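Local coordinates for protein 3'-5'-exonuclease (Saccharomyces cerevisiae, PDB 3E2V) that probably cuts double-stranded DNA internally and degrades it from the 3' end, as a magnesium-dependent nuclease of the TatD family, at residues L21-F26 with D303-E308; L44-Q49 with R356-N361; S132-K137 with D226-Q231; Q184-C189 with G240-H245. One frame throughout, in Å; residues are numbered along the deposited sequence.

Interaction 1: residues L21-F26 with D303-E308. With MG (magnesium ion), chain E.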
loop_
_atom_site.group_PDB
_atom_site.type_symbol
_atom_site.label_atom_id
_atom_site.label_comp_id
_atom_site.label_asym_id
_atom_site.label_seq_id
_atom_site.Cartn_x
_atom_site.Cartn_y
_atom_site.Cartn_z
ATOM N N LEU A 21 3.189 -4.615 -7.787
ATOM C CA LEU A 21 3.658 -5.607 -8.751
ATOM C C LEU A 21 2.966 -5.547 -10.103
ATOM O O LEU A 21 3.539 -5.991 -11.106
ATOM C CB LEU A 21 3.542 -6.997 -8.138
ATOM C CG LEU A 21 4.395 -8.051 -8.852
ATOM C CD1 LEU A 21 5.898 -7.771 -8.716
ATOM C CD2 LEU A 21 4.056 -9.437 -8.322
ATOM N N THR A 22 1.765 -4.985 -10.155
ATOM C CA THR A 22 1.105 -4.791 -11.446
ATOM C C THR A 22 1.648 -3.611 -12.253
ATOM O O THR A 22 1.192 -3.393 -13.384
ATOM C CB THR A 22 -0.401 -4.567 -11.288
ATOM O OG1 THR A 22 -0.634 -3.324 -10.597
ATOM C CG2 THR A 22 -1.041 -5.714 -10.532
ATOM N N ASP A 23 2.580 -2.828 -11.697
ATOM C CA ASP A 23 3.045 -1.653 -12.409
ATOM C C ASP A 23 3.661 -2.027 -13.756
ATOM O O ASP A 23 4.385 -3.013 -13.838
ATOM C CB ASP A 23 4.054 -0.872 -11.590
ATOM C CG ASP A 23 4.330 0.466 -12.213
ATOM O OD1 ASP A 23 3.586 1.416 -11.920
ATOM O OD2 ASP A 23 5.237 0.540 -13.054
ATOM N N PRO A 24 3.346 -1.265 -14.824
ATOM C CA PRO A 24 3.930 -1.606 -16.122
ATOM C C PRO A 24 5.449 -1.762 -16.185
ATOM O O PRO A 24 5.930 -2.549 -17.000
ATOM C CB PRO A 24 3.435 -0.478 -17.030
ATOM C CG PRO A 24 2.099 -0.134 -16.425
ATOM C CD PRO A 24 2.399 -0.143 -14.945
ATOM N N MET A 25 6.196 -1.080 -15.320
ATOM C CA MET A 25 7.668 -1.212 -15.349
ATOM C C MET A 25 8.111 -2.658 -15.058
ATOM O O MET A 25 9.098 -3.148 -15.612
ATOM C CB MET A 25 8.342 -0.248 -14.357
ATOM C CG MET A 25 8.335 1.207 -14.790
ATOM S SD MET A 25 9.439 2.272 -13.739
ATOM C CE MET A 25 8.192 3.180 -12.884
ATOM N N PHE A 26 7.357 -3.346 -14.196
ATOM C CA PHE A 26 7.660 -4.739 -13.873
ATOM C C PHE A 26 7.300 -5.699 -15.006
ATOM O O PHE A 26 7.674 -6.882 -14.999
ATOM C CB PHE A 26 6.990 -5.156 -12.559
ATOM C CG PHE A 26 7.528 -4.426 -11.361
ATOM C CD1 PHE A 26 8.897 -4.221 -11.218
ATOM C CD2 PHE A 26 6.665 -3.947 -10.365
ATOM C CE1 PHE A 26 9.404 -3.540 -10.099
ATOM C CE2 PHE A 26 7.152 -3.289 -9.240
ATOM C CZ PHE A 26 8.527 -3.080 -9.108
ATOM N N ASP A 303 7.351 0.433 -1.772
ATOM C CA ASP A 303 6.552 1.134 -2.802
ATOM C C ASP A 303 7.113 0.896 -4.202
ATOM O O ASP A 303 6.807 1.661 -5.133
ATOM C CB ASP A 303 6.396 2.640 -2.502
ATOM C CG ASP A 303 5.122 3.208 -3.082
ATOM O OD1 ASP A 303 4.084 2.499 -3.049
ATOM O OD2 ASP A 303 5.152 4.365 -3.565
ATOM N N ALA A 304 7.894 -0.177 -4.358
ATOM C CA ALA A 304 8.489 -0.471 -5.678
ATOM C C ALA A 304 7.379 -0.473 -6.754
ATOM O O ALA A 304 6.278 -0.995 -6.523
ATOM C CB ALA A 304 9.197 -1.775 -5.636
ATOM N N PRO A 305 7.638 0.106 -7.930
ATOM C CA PRO A 305 8.923 0.579 -8.445
ATOM C C PRO A 305 9.320 1.996 -8.047
ATOM O O PRO A 305 10.336 2.497 -8.543
ATOM C CB PRO A 305 8.702 0.533 -9.956
ATOM C CG PRO A 305 7.272 0.987 -10.093
ATOM C CD PRO A 305 6.546 0.304 -8.916
ATOM N N TRP A 306 8.520 2.640 -7.203
ATOM C CA TRP A 306 8.759 4.009 -6.743
ATOM C C TRP A 306 9.646 4.033 -5.508
ATOM O O TRP A 306 10.006 2.983 -4.960
ATOM C CB TRP A 306 7.413 4.662 -6.402
ATOM C CG TRP A 306 6.372 4.375 -7.447
ATOM C CD1 TRP A 306 5.232 3.623 -7.300
ATOM C CD2 TRP A 306 6.391 4.815 -8.804
ATOM N NE1 TRP A 306 4.541 3.580 -8.485
ATOM C CE2 TRP A 306 5.227 4.300 -9.427
ATOM C CE3 TRP A 306 7.276 5.604 -9.558
ATOM C CZ2 TRP A 306 4.928 4.543 -10.777
ATOM C CZ3 TRP A 306 6.975 5.849 -10.902
ATOM C CH2 TRP A 306 5.808 5.318 -11.492
ATOM N N CYS A 307 10.032 5.244 -5.104
ATOM C CA CYS A 307 10.667 5.479 -3.804
ATOM C C CYS A 307 12.064 4.889 -3.634
ATOM O O CYS A 307 12.467 4.514 -2.523
ATOM C CB CYS A 307 9.735 5.059 -2.665
ATOM S SG CYS A 307 8.159 5.977 -2.652
ATOM N N GLU A 308 12.823 4.853 -4.733
ATOM C CA GLU A 308 14.250 4.498 -4.646
ATOM C C GLU A 308 14.936 5.433 -3.655
ATOM O O GLU A 308 14.701 6.633 -3.676
ATOM C CB GLU A 308 14.908 4.630 -6.021
ATOM C CG GLU A 308 16.349 4.169 -6.070
ATOM C CD GLU A 308 17.027 4.456 -7.408
ATOM O OE1 GLU A 308 16.410 5.111 -8.290
ATOM O OE2 GLU A 308 18.206 4.048 -7.569
HETATM MG MG MG E . 2.060 3.473 -2.933
HETATM O O HOH W 1 2.530 1.747 -9.456
HETATM O O HOH W 2 2.260 3.870 -4.946
HETATM O O HOH W 3 2.717 5.343 -2.596
HETATM O O HOH W 4 1.133 1.734 -3.525
HETATM O O HOH W 5 -0.148 4.802 -2.892
#
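Mostly apolar loop-to-loop packing, with one water bridge, joins D23, M25 and F26 to A304, P305 and W306. The loop after strand 18-19, just past the first barrel strand 14-16, meets the loop after the last barrel strand, 298-300. P305, which follows a cis peptide bond, is the central piece. P305 CG lies over the centre of the W306 ring and is 3.6 Å from D23 OD2. F26 reaches it from another side, with F26 CE2 3.7 Å from P305 CD. The F26 ring turns its edge to A304 CB. M25 bends at chi3 (-109°), which brings M25 CE to W306 CH2 at 3.5 Å. D23 OD2 accepts from M25 N at 2.9 Å, an Asx turn that steadies its carboxylate. D23 OD1 accepts a hydrogen bond from a water, which in turn accepts one from W306 NE1. Nearby, D303 OD1 binds the magnesium ion at 2.2 Å, and H253 is a further ligand. An aspartate after the last strand fits a TIM-barrel metallo-dependent hydrolase.

Interaction 2: residues L44-Q49 with R356-N361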
loop_
_atom_site.group_PDB
_atom_site.type_symbol
_atom_site.label_atom_id
_atom_site.label_comp_id
_atom_site.label_asym_id
_atom_site.label_seq_id
_atom_site.Cartn_x
_atom_site.Cartn_y
_atom_site.Cartn_z
ATOM N N LEU A 44 11.224 -11.408 -8.135
ATOM C CA LEU A 44 10.862 -12.080 -6.893
ATOM C C LEU A 44 12.011 -12.937 -6.378
ATOM O O LEU A 44 12.211 -13.016 -5.166
ATOM C CB LEU A 44 9.561 -12.874 -7.067
ATOM C CG LEU A 44 8.317 -12.000 -7.324
ATOM C CD1 LEU A 44 7.143 -12.825 -7.861
ATOM C CD2 LEU A 44 7.883 -11.191 -6.084
ATOM N N GLU A 45 12.760 -13.549 -7.286
ATOM C CA GLU A 45 13.975 -14.286 -6.920
ATOM C C GLU A 45 15.016 -13.374 -6.262
ATOM O O GLU A 45 15.641 -13.755 -5.257
ATOM C CB GLU A 45 14.544 -15.023 -8.146
ATOM C CG GLU A 45 13.602 -16.120 -8.632
ATOM C CD GLU A 45 13.992 -16.772 -9.957
ATOM O OE1 GLU A 45 14.929 -16.298 -10.634
ATOM O OE2 GLU A 45 13.339 -17.781 -10.306
ATOM N N ARG A 46 15.202 -12.167 -6.798
ATOM C CA ARG A 46 16.116 -11.186 -6.195
ATOM C C ARG A 46 15.655 -10.824 -4.783
ATOM O O ARG A 46 16.470 -10.750 -3.852
ATOM C CB ARG A 46 16.233 -9.916 -7.037
ATOM C CG ARG A 46 16.987 -10.125 -8.335
ATOM C CD ARG A 46 17.253 -8.822 -9.026
ATOM N NE ARG A 46 16.081 -8.187 -9.654
ATOM C CZ ARG A 46 15.606 -8.510 -10.854
ATOM N NH1 ARG A 46 16.121 -9.537 -11.541
ATOM N NH2 ARG A 46 14.573 -7.837 -11.349
ATOM N N ALA A 47 14.352 -10.592 -4.621
ATOM C CA ALA A 47 13.824 -10.248 -3.307
ATOM C C ALA A 47 14.047 -11.379 -2.287
ATOM O O ALA A 47 14.447 -11.134 -1.149
ATOM C CB ALA A 47 12.331 -9.880 -3.420
ATOM N N ALA A 48 13.789 -12.618 -2.709
ATOM C CA ALA A 48 13.946 -13.785 -1.821
ATOM C C ALA A 48 15.407 -13.937 -1.394
ATOM O O ALA A 48 15.715 -14.247 -0.230
ATOM C CB ALA A 48 13.461 -15.047 -2.501
ATOM N N GLN A 49 16.310 -13.683 -2.332
ATOM C CA GLN A 49 17.743 -13.751 -2.058
ATOM C C GLN A 49 18.159 -12.692 -1.038
ATOM O O GLN A 49 19.114 -12.901 -0.274
ATOM C CB GLN A 49 18.535 -13.611 -3.362
ATOM C CG GLN A 49 20.032 -13.847 -3.177
ATOM C CD GLN A 49 20.769 -14.016 -4.488
ATOM O OE1 GLN A 49 20.285 -14.685 -5.418
ATOM N NE2 GLN A 49 21.940 -13.419 -4.569
ATOM N N ARG A 356 14.399 1.877 -11.429
ATOM C CA ARG A 356 13.218 1.072 -11.101
ATOM C C ARG A 356 13.466 0.393 -9.759
ATOM O O ARG A 356 14.286 -0.534 -9.648
ATOM C CB ARG A 356 12.932 0.020 -12.186
ATOM C CG ARG A 356 11.660 -0.801 -11.948
ATOM C CD ARG A 356 11.498 -1.888 -13.000
ATOM N NE ARG A 356 12.408 -3.012 -12.751
ATOM C CZ ARG A 356 12.359 -4.202 -13.355
ATOM N NH1 ARG A 356 11.439 -4.476 -14.283
ATOM N NH2 ARG A 356 13.251 -5.140 -13.020
ATOM N N ASN A 357 12.755 0.850 -8.728
ATOM C CA ASN A 357 12.945 0.253 -7.407
ATOM C C ASN A 357 12.367 -1.162 -7.349
ATOM O O ASN A 357 11.522 -1.530 -8.172
ATOM C CB ASN A 357 12.355 1.165 -6.327
ATOM C CG ASN A 357 12.889 0.852 -4.949
ATOM O OD1 ASN A 357 13.935 0.206 -4.795
ATOM N ND2 ASN A 357 12.156 1.291 -3.933
ATOM N N GLU A 358 12.845 -1.969 -6.396
ATOM C CA GLU A 358 12.403 -3.350 -6.266
ATOM C C GLU A 358 12.205 -3.754 -4.814
ATOM O O GLU A 358 12.821 -3.154 -3.921
ATOM C CB GLU A 358 13.420 -4.310 -6.890
ATOM C CG GLU A 358 13.679 -4.082 -8.370
ATOM C CD GLU A 358 14.382 -5.262 -9.031
ATOM O OE1 GLU A 358 14.704 -6.242 -8.331
ATOM O OE2 GLU A 358 14.641 -5.196 -10.258
ATOM N N PRO A 359 11.383 -4.791 -4.576
ATOM C CA PRO A 359 11.221 -5.284 -3.193
ATOM C C PRO A 359 12.524 -5.791 -2.552
ATOM O O PRO A 359 12.624 -5.811 -1.310
ATOM C CB PRO A 359 10.181 -6.414 -3.331
ATOM C CG PRO A 359 10.220 -6.802 -4.792
ATOM C CD PRO A 359 10.527 -5.524 -5.536
ATOM N N CYS A 360 13.526 -6.175 -3.345
ATOM C CA CYS A 360 14.791 -6.597 -2.734
ATOM C C CYS A 360 15.495 -5.468 -2.004
ATOM O O CYS A 360 16.509 -5.697 -1.320
ATOM C CB CYS A 360 15.763 -7.225 -3.743
ATOM S SG CYS A 360 16.384 -6.117 -5.035
ATOM N N ASN A 361 14.976 -4.253 -2.136
ATOM C CA ASN A 361 15.546 -3.103 -1.449
ATOM C C ASN A 361 14.917 -2.818 -0.086
ATOM O O ASN A 361 15.192 -1.790 0.530
ATOM C CB ASN A 361 15.524 -1.873 -2.362
ATOM C CG ASN A 361 16.545 -1.984 -3.481
ATOM O OD1 ASN A 361 17.455 -2.809 -3.416
ATOM N ND2 ASN A 361 16.377 -1.192 -4.522
#
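E358 OE2 is gripped by two arginines, R46 and R356, in a salt-bridge network. It ties helix 40-49 of the TIM-barrel fold to the loop that precedes helix 362-373. R46 takes the carboxylate side-on with two nitrogens. R46 NE gives the straighter bond, 2.7 Å and 176°, to the syn lone pair of E358 OE1. R46 NH2 reaches E358 OE2 at 2.9 Å, with the oxygen tilted out of the guanidinium plane. The guanidinium and carboxylate planes stand 42° apart. R356 NH2 comes to E358 OE2 on the anti side at 3.1 Å, from the same face of the carboxylate as R46 NH2. This sets R46 NH2 and R356 NH2 only 3.4 Å apart. The shared carboxylate probably offsets their repulsion, and D39 is a second acidic partner of both. An alanine at E358 would probably leave the two buried arginines facing each other without the carboxylate between them, with D39 left to offset their charge. Beside the charges the packing is apolar. A47 CB lies 4.0 Å from P359 CG. The backbones come close here, with the CA atoms of A47 and C360 3.8 Å apart. C360 CB presses against the helix backbone, 3.6 Å from A47 CA and equally near R46 O.

Interaction 3: residues S132-K137 with D226-Q231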
loop_
_atom_site.group_PDB
_atom_site.type_symbol
_atom_site.label_atom_id
_atom_site.label_comp_id
_atom_site.label_asym_id
_atom_site.label_seq_id
_atom_site.Cartn_x
_atom_site.Cartn_y
_atom_site.Cartn_z
ATOM N N SER A 132 -27.803 5.585 -9.041
ATOM C CA SER A 132 -27.968 4.190 -9.444
ATOM C C SER A 132 -26.689 3.512 -9.966
ATOM O O SER A 132 -26.398 2.377 -9.588
ATOM C CB SER A 132 -29.101 4.053 -10.464
ATOM O OG SER A 132 -29.074 2.770 -11.063
ATOM N N PHE A 133 -25.940 4.197 -10.830
ATOM C CA PHE A 133 -24.723 3.607 -11.385
ATOM C C PHE A 133 -23.705 3.332 -10.271
ATOM O O PHE A 133 -23.182 2.217 -10.177
ATOM C CB PHE A 133 -24.134 4.458 -12.523
ATOM C CG PHE A 133 -22.948 3.825 -13.191
ATOM C CD1 PHE A 133 -23.118 2.952 -14.260
ATOM C CD2 PHE A 133 -21.661 4.068 -12.720
ATOM C CE1 PHE A 133 -22.018 2.349 -14.872
ATOM C CE2 PHE A 133 -20.554 3.472 -13.322
ATOM C CZ PHE A 133 -20.729 2.608 -14.402
ATOM N N ALA A 134 -23.493 4.322 -9.404
ATOM C CA ALA A 134 -22.577 4.148 -8.262
ATOM C C ALA A 134 -23.028 3.050 -7.314
ATOM O O ALA A 134 -22.208 2.304 -6.778
ATOM C CB ALA A 134 -22.393 5.461 -7.513
ATOM N N GLN A 135 -24.335 2.944 -7.093
ATOM C CA GLN A 135 -24.863 1.838 -6.292
ATOM C C GLN A 135 -24.442 0.476 -6.855
ATOM O O GLN A 135 -24.046 -0.428 -6.107
ATOM C CB GLN A 135 -26.390 1.917 -6.162
ATOM C CG GLN A 135 -26.896 3.004 -5.229
ATOM C CD GLN A 135 -28.356 3.351 -5.482
ATOM O OE1 GLN A 135 -28.974 2.841 -6.419
ATOM N NE2 GLN A 135 -28.911 4.226 -4.645
ATOM N N GLY A 136 -24.513 0.345 -8.182
ATOM C CA GLY A 136 -24.103 -0.896 -8.845
ATOM C C GLY A 136 -22.613 -1.175 -8.748
ATOM O O GLY A 136 -22.202 -2.327 -8.590
ATOM N N LYS A 137 -21.810 -0.122 -8.850
ATOM C CA LYS A 137 -20.363 -0.293 -8.757
ATOM C C LYS A 137 -19.931 -0.674 -7.347
ATOM O O LYS A 137 -19.022 -1.486 -7.163
ATOM C CB LYS A 137 -19.614 0.954 -9.239
ATOM C CG LYS A 137 -19.778 1.221 -10.750
ATOM C CD LYS A 137 -19.330 0.039 -11.608
ATOM C CE LYS A 137 -17.816 -0.018 -11.755
ATOM N NZ LYS A 137 -17.423 -1.135 -12.679
ATOM N N ASP A 226 -28.414 6.005 4.096
ATOM C CA ASP A 226 -27.906 4.944 3.208
ATOM C C ASP A 226 -28.133 5.263 1.720
ATOM O O ASP A 226 -28.750 4.478 0.988
ATOM C CB ASP A 226 -28.510 3.586 3.595
ATOM C CG ASP A 226 -27.813 2.402 2.916
ATOM O OD1 ASP A 226 -26.649 2.541 2.446
ATOM O OD2 ASP A 226 -28.429 1.321 2.870
ATOM N N THR A 227 -27.605 6.405 1.288
ATOM C CA THR A 227 -27.748 6.884 -0.085
ATOM C C THR A 227 -27.421 5.807 -1.117
ATOM O O THR A 227 -28.112 5.673 -2.139
ATOM C CB THR A 227 -26.880 8.133 -0.307
ATOM O OG1 THR A 227 -27.351 9.179 0.562
ATOM C CG2 THR A 227 -26.947 8.616 -1.757
ATOM N N PHE A 228 -26.381 5.022 -0.846
ATOM C CA PHE A 228 -25.924 4.028 -1.822
ATOM C C PHE A 228 -26.465 2.622 -1.588
ATOM O O PHE A 228 -26.030 1.650 -2.217
ATOM C CB PHE A 228 -24.391 4.104 -1.968
ATOM C CG PHE A 228 -23.929 5.449 -2.476
ATOM C CD1 PHE A 228 -23.887 5.711 -3.840
ATOM C CD2 PHE A 228 -23.618 6.475 -1.597
ATOM C CE1 PHE A 228 -23.497 6.983 -4.308
ATOM C CE2 PHE A 228 -23.228 7.740 -2.049
ATOM C CZ PHE A 228 -23.179 7.995 -3.416
ATOM N N GLN A 229 -27.450 2.531 -0.690
ATOM C CA GLN A 229 -28.247 1.311 -0.506
ATOM C C GLN A 229 -27.406 0.076 -0.157
ATOM O O GLN A 229 -27.659 -1.033 -0.632
ATOM C CB GLN A 229 -29.173 1.043 -1.720
ATOM C CG GLN A 229 -30.220 2.136 -1.977
ATOM C CD GLN A 229 -31.181 1.823 -3.133
ATOM O OE1 GLN A 229 -30.955 0.911 -3.935
ATOM N NE2 GLN A 229 -32.256 2.608 -3.225
ATOM N N LEU A 230 -26.421 0.268 0.717
ATOM C CA LEU A 230 -25.522 -0.819 1.099
ATOM C C LEU A 230 -26.203 -1.821 2.014
ATOM O O LEU A 230 -25.835 -2.994 2.053
ATOM C CB LEU A 230 -24.278 -0.265 1.785
ATOM C CG LEU A 230 -23.413 0.721 1.009
ATOM C CD1 LEU A 230 -22.241 1.178 1.877
ATOM C CD2 LEU A 230 -22.905 0.119 -0.298
ATOM N N GLN A 231 -27.195 -1.355 2.760
ATOM C CA GLN A 231 -27.902 -2.220 3.699
ATOM C C GLN A 231 -28.851 -3.190 2.978
ATOM O O GLN A 231 -29.504 -4.018 3.619
ATOM C CB GLN A 231 -28.596 -1.367 4.777
ATOM C CG GLN A 231 -27.569 -0.664 5.682
ATOM C CD GLN A 231 -28.158 0.425 6.554
ATOM O OE1 GLN A 231 -29.255 0.281 7.109
ATOM N NE2 GLN A 231 -27.427 1.523 6.691
HETATM O O HOH W 6 -25.093 -0.712 -3.548
#
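Q135 and A134, in the first turn of helix 132-149, meet a type I beta turn from D226 to Q229, in the loop between strands 221-222 and 241-242. The polar part rests on Q135. Its chain is extended beyond CG, and Q135 NE2 donates to T227 O at 3.0 Å. T227 O lies in the amide plane of Q135, and the donor lies in the carbonyl plane. A water adds a second link by donating to both Q135 O and F228 O. The flat groups also meet. The Q135 amide stacks on the amide of Q229 with the planes 15° apart, and Q135 NE2 is 3.6 Å from Q229 CG. D226 also ties the turn to the residues after it: its OD1 and OD2 accept from L230 N and Q231 N. The apolar part belongs to A134 and F228, backed by F180 of helix 174-187 and V127 of helix 118-129. T227 CG2 covers one face of the F228 ring, offset toward the rim. A134 CB approaches the same ring obliquely, 3.7 Å from CE1 of F228.

Interaction 4: residues Q184-C189 with G240-H245. With GOL (glycerol), chain C.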
loop_
_atom_site.group_PDB
_atom_site.type_symbol
_atom_site.label_atom_id
_atom_site.label_comp_id
_atom_site.label_asym_id
_atom_site.label_seq_id
_atom_site.Cartn_x
_atom_site.Cartn_y
_atom_site.Cartn_z
ATOM N N GLN A 184 -16.609 2.951 0.806
ATOM C CA GLN A 184 -15.760 1.762 0.912
ATOM C C GLN A 184 -15.479 1.363 2.351
ATOM O O GLN A 184 -15.409 0.177 2.667
ATOM C CB GLN A 184 -14.465 1.955 0.110
ATOM C CG GLN A 184 -14.723 1.931 -1.407
ATOM C CD GLN A 184 -13.441 2.098 -2.190
ATOM O OE1 GLN A 184 -12.802 1.108 -2.551
ATOM N NE2 GLN A 184 -13.022 3.352 -2.406
ATOM N N LEU A 185 -15.328 2.348 3.237
ATOM C CA LEU A 185 -15.219 2.012 4.646
ATOM C C LEU A 185 -16.479 1.294 5.123
ATOM O O LEU A 185 -16.396 0.343 5.885
ATOM C CB LEU A 185 -14.932 3.250 5.496
ATOM C CG LEU A 185 -13.535 3.848 5.317
ATOM C CD1 LEU A 185 -13.483 5.172 6.044
ATOM C CD2 LEU A 185 -12.432 2.888 5.813
ATOM N N LYS A 186 -17.636 1.747 4.659
ATOM C CA LYS A 186 -18.878 1.082 5.059
ATOM C C LYS A 186 -18.906 -0.365 4.569
ATOM O O LYS A 186 -19.222 -1.288 5.316
ATOM C CB LYS A 186 -20.086 1.835 4.525
ATOM C CG LYS A 186 -20.367 3.167 5.207
ATOM C CD LYS A 186 -21.525 3.864 4.496
ATOM C CE LYS A 186 -21.791 5.248 5.071
ATOM N NZ LYS A 186 -22.821 5.968 4.231
ATOM N N ILE A 187 -18.564 -0.557 3.307
ATOM C CA ILE A 187 -18.519 -1.905 2.733
ATOM C C ILE A 187 -17.604 -2.814 3.534
ATOM O O ILE A 187 -17.932 -3.971 3.779
ATOM C CB ILE A 187 -18.092 -1.866 1.239
ATOM C CG1 ILE A 187 -19.284 -1.465 0.371
ATOM C CG2 ILE A 187 -17.478 -3.204 0.791
ATOM C CD1 ILE A 187 -18.867 -1.150 -1.049
ATOM N N SER A 188 -16.478 -2.273 3.989
ATOM C CA SER A 188 -15.486 -3.058 4.727
ATOM C C SER A 188 -15.998 -3.513 6.101
ATOM O O SER A 188 -15.341 -4.299 6.783
ATOM C CB SER A 188 -14.200 -2.246 4.905
ATOM O OG SER A 188 -14.300 -1.330 5.988
ATOM N N CYS A 189 -17.138 -2.946 6.508
ATOM C CA CYS A 189 -17.814 -3.275 7.782
ATOM C C CYS A 189 -19.095 -4.094 7.622
ATOM O O CYS A 189 -19.751 -4.422 8.623
ATOM C CB CYS A 189 -18.168 -1.990 8.572
ATOM S SG CYS A 189 -16.759 -1.000 9.094
ATOM N N GLY A 240 -27.837 0.022 10.788
ATOM C CA GLY A 240 -27.109 1.102 10.127
ATOM C C GLY A 240 -25.904 1.609 10.911
ATOM O O GLY A 240 -25.318 2.637 10.552
ATOM N N PHE A 241 -25.583 0.918 12.009
ATOM C CA PHE A 241 -24.472 1.309 12.881
ATOM C C PHE A 241 -23.152 0.732 12.369
ATOM O O PHE A 241 -22.965 -0.491 12.303
ATOM C CB PHE A 241 -24.733 0.857 14.324
ATOM C CG PHE A 241 -23.679 1.295 15.308
ATOM C CD1 PHE A 241 -23.532 2.623 15.648
ATOM C CD2 PHE A 241 -22.869 0.356 15.921
ATOM C CE1 PHE A 241 -22.572 3.034 16.578
ATOM C CE2 PHE A 241 -21.901 0.752 16.848
ATOM C CZ PHE A 241 -21.756 2.095 17.175
ATOM N N TYR A 242 -22.253 1.645 12.015
ATOM C CA TYR A 242 -20.912 1.322 11.523
ATOM C C TYR A 242 -19.871 1.640 12.594
ATOM O O TYR A 242 -19.770 2.786 13.031
ATOM C CB TYR A 242 -20.596 2.145 10.282
ATOM C CG TYR A 242 -21.382 1.707 9.066
ATOM C CD1 TYR A 242 -20.938 0.644 8.288
ATOM C CD2 TYR A 242 -22.574 2.337 8.716
ATOM C CE1 TYR A 242 -21.645 0.218 7.179
ATOM C CE2 TYR A 242 -23.294 1.920 7.608
ATOM C CZ TYR A 242 -22.818 0.862 6.843
ATOM O OH TYR A 242 -23.513 0.441 5.736
ATOM N N LYS A 243 -19.084 0.637 12.983
ATOM C CA LYS A 243 -17.963 0.859 13.899
ATOM C C LYS A 243 -16.874 -0.162 13.624
ATOM O O LYS A 243 -17.167 -1.349 13.512
ATOM C CB LYS A 243 -18.410 0.761 15.384
ATOM C CG LYS A 243 -17.317 1.147 16.362
ATOM C CD LYS A 243 -17.761 0.988 17.813
ATOM C CE LYS A 243 -16.655 1.507 18.732
ATOM N NZ LYS A 243 -16.959 1.238 20.181
ATOM N N PHE A 244 -15.622 0.281 13.542
ATOM C CA PHE A 244 -14.537 -0.676 13.378
ATOM C C PHE A 244 -14.478 -1.661 14.546
ATOM O O PHE A 244 -14.629 -1.291 15.719
ATOM C CB PHE A 244 -13.183 0.016 13.306
ATOM C CG PHE A 244 -12.959 0.877 12.090
ATOM C CD1 PHE A 244 -13.520 0.588 10.838
ATOM C CD2 PHE A 244 -12.092 1.949 12.193
ATOM C CE1 PHE A 244 -13.251 1.415 9.717
ATOM C CE2 PHE A 244 -11.813 2.765 11.082
ATOM C CZ PHE A 244 -12.386 2.487 9.839
ATOM N N HIS A 245 -14.222 -2.923 14.215
ATOM C CA HIS A 245 -13.910 -3.911 15.230
ATOM C C HIS A 245 -12.752 -3.423 16.110
ATOM O O HIS A 245 -11.820 -2.803 15.595
ATOM C CB HIS A 245 -13.508 -5.213 14.539
ATOM C CG HIS A 245 -13.431 -6.385 15.466
ATOM N ND1 HIS A 245 -12.328 -6.642 16.248
ATOM C CD2 HIS A 245 -14.317 -7.377 15.731
ATOM C CE1 HIS A 245 -12.540 -7.730 16.968
ATOM N NE2 HIS A 245 -13.738 -8.196 16.672
HETATM C C1 GOL C . -22.533 -2.255 9.771
HETATM O O1 GOL C . -21.754 -3.374 10.120
HETATM C C2 GOL C . -23.804 -2.649 9.032
HETATM O O2 GOL C . -24.329 -3.871 9.503
HETATM C C3 GOL C . -24.793 -1.490 9.067
HETATM O O3 GOL C . -26.114 -1.894 9.381
#
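K186 runs across the ring of Y242 at about a right angle. K186 CB starts the contact, 3.5 Å from Y242 CE1. CG is anti to the carbonyl carbon (chi1 -72°) and sits over the centre of the ring. This is a CH-pi contact, 3.8 Å from K186 CG to the Y242 ring centroid and 12° off the normal. K186 CD moves on toward the rim, 4.0 Å from Y242 CZ. The chain stays extended, and NZ ends in salt bridges with D223 and E183. The opposite face of the Y242 ring carries a glycerol, probably from the crystallisation liquor. Its O1 donates to C189 O and its O3 accepts from G240 N. C189 CB lies at the ring edge, 3.8 Å from Y242 CD1. An alanine at Y242 would probably open a gap between K186 and the glycerol and take the lateral support from C189 CB. C189 SG turns to the second aromatic, F244. C189 SG meets the ring edge 4.0 Å from CD1 of F244, a sulfur-aromatic contact. L185 CD2 touches F244 CZ, also near the ring plane. The contact thus joins the last part of helix 174-187 and the residues just after it to strand 241-242 and the residues that follow. Strand 241-242 pairs antiparallel with 221-222, while helix 207-219 packs against both L185 and F244.

From the N terminus, residues 21-26 come first and close on 303-308 as interaction 1. Helix residues 44-49 follow and close on 356-361 as interaction 2. The segments of these two alternate along the chain, so the loops cross. They also touch, through probable hydrogen bonds from N357 to the backbone oxygens of P305 and W306. Both long loops enclose interactions 3 and 4. Residues 132-137 pair with 226-231 and 184-189 with 240-245, and these loops cross too. L230 packs on K186 and I187 where they meet. Interactions 1 and 2 thus tie the N-terminal loop and helix 40-49 to the loops that follow the last barrel strand and strand 351-353. Interactions 3 and 4 tie two middle helices to the region around strand 241-242, with interaction 4 on the opposite side of the chain's centre from interactions 1 and 2.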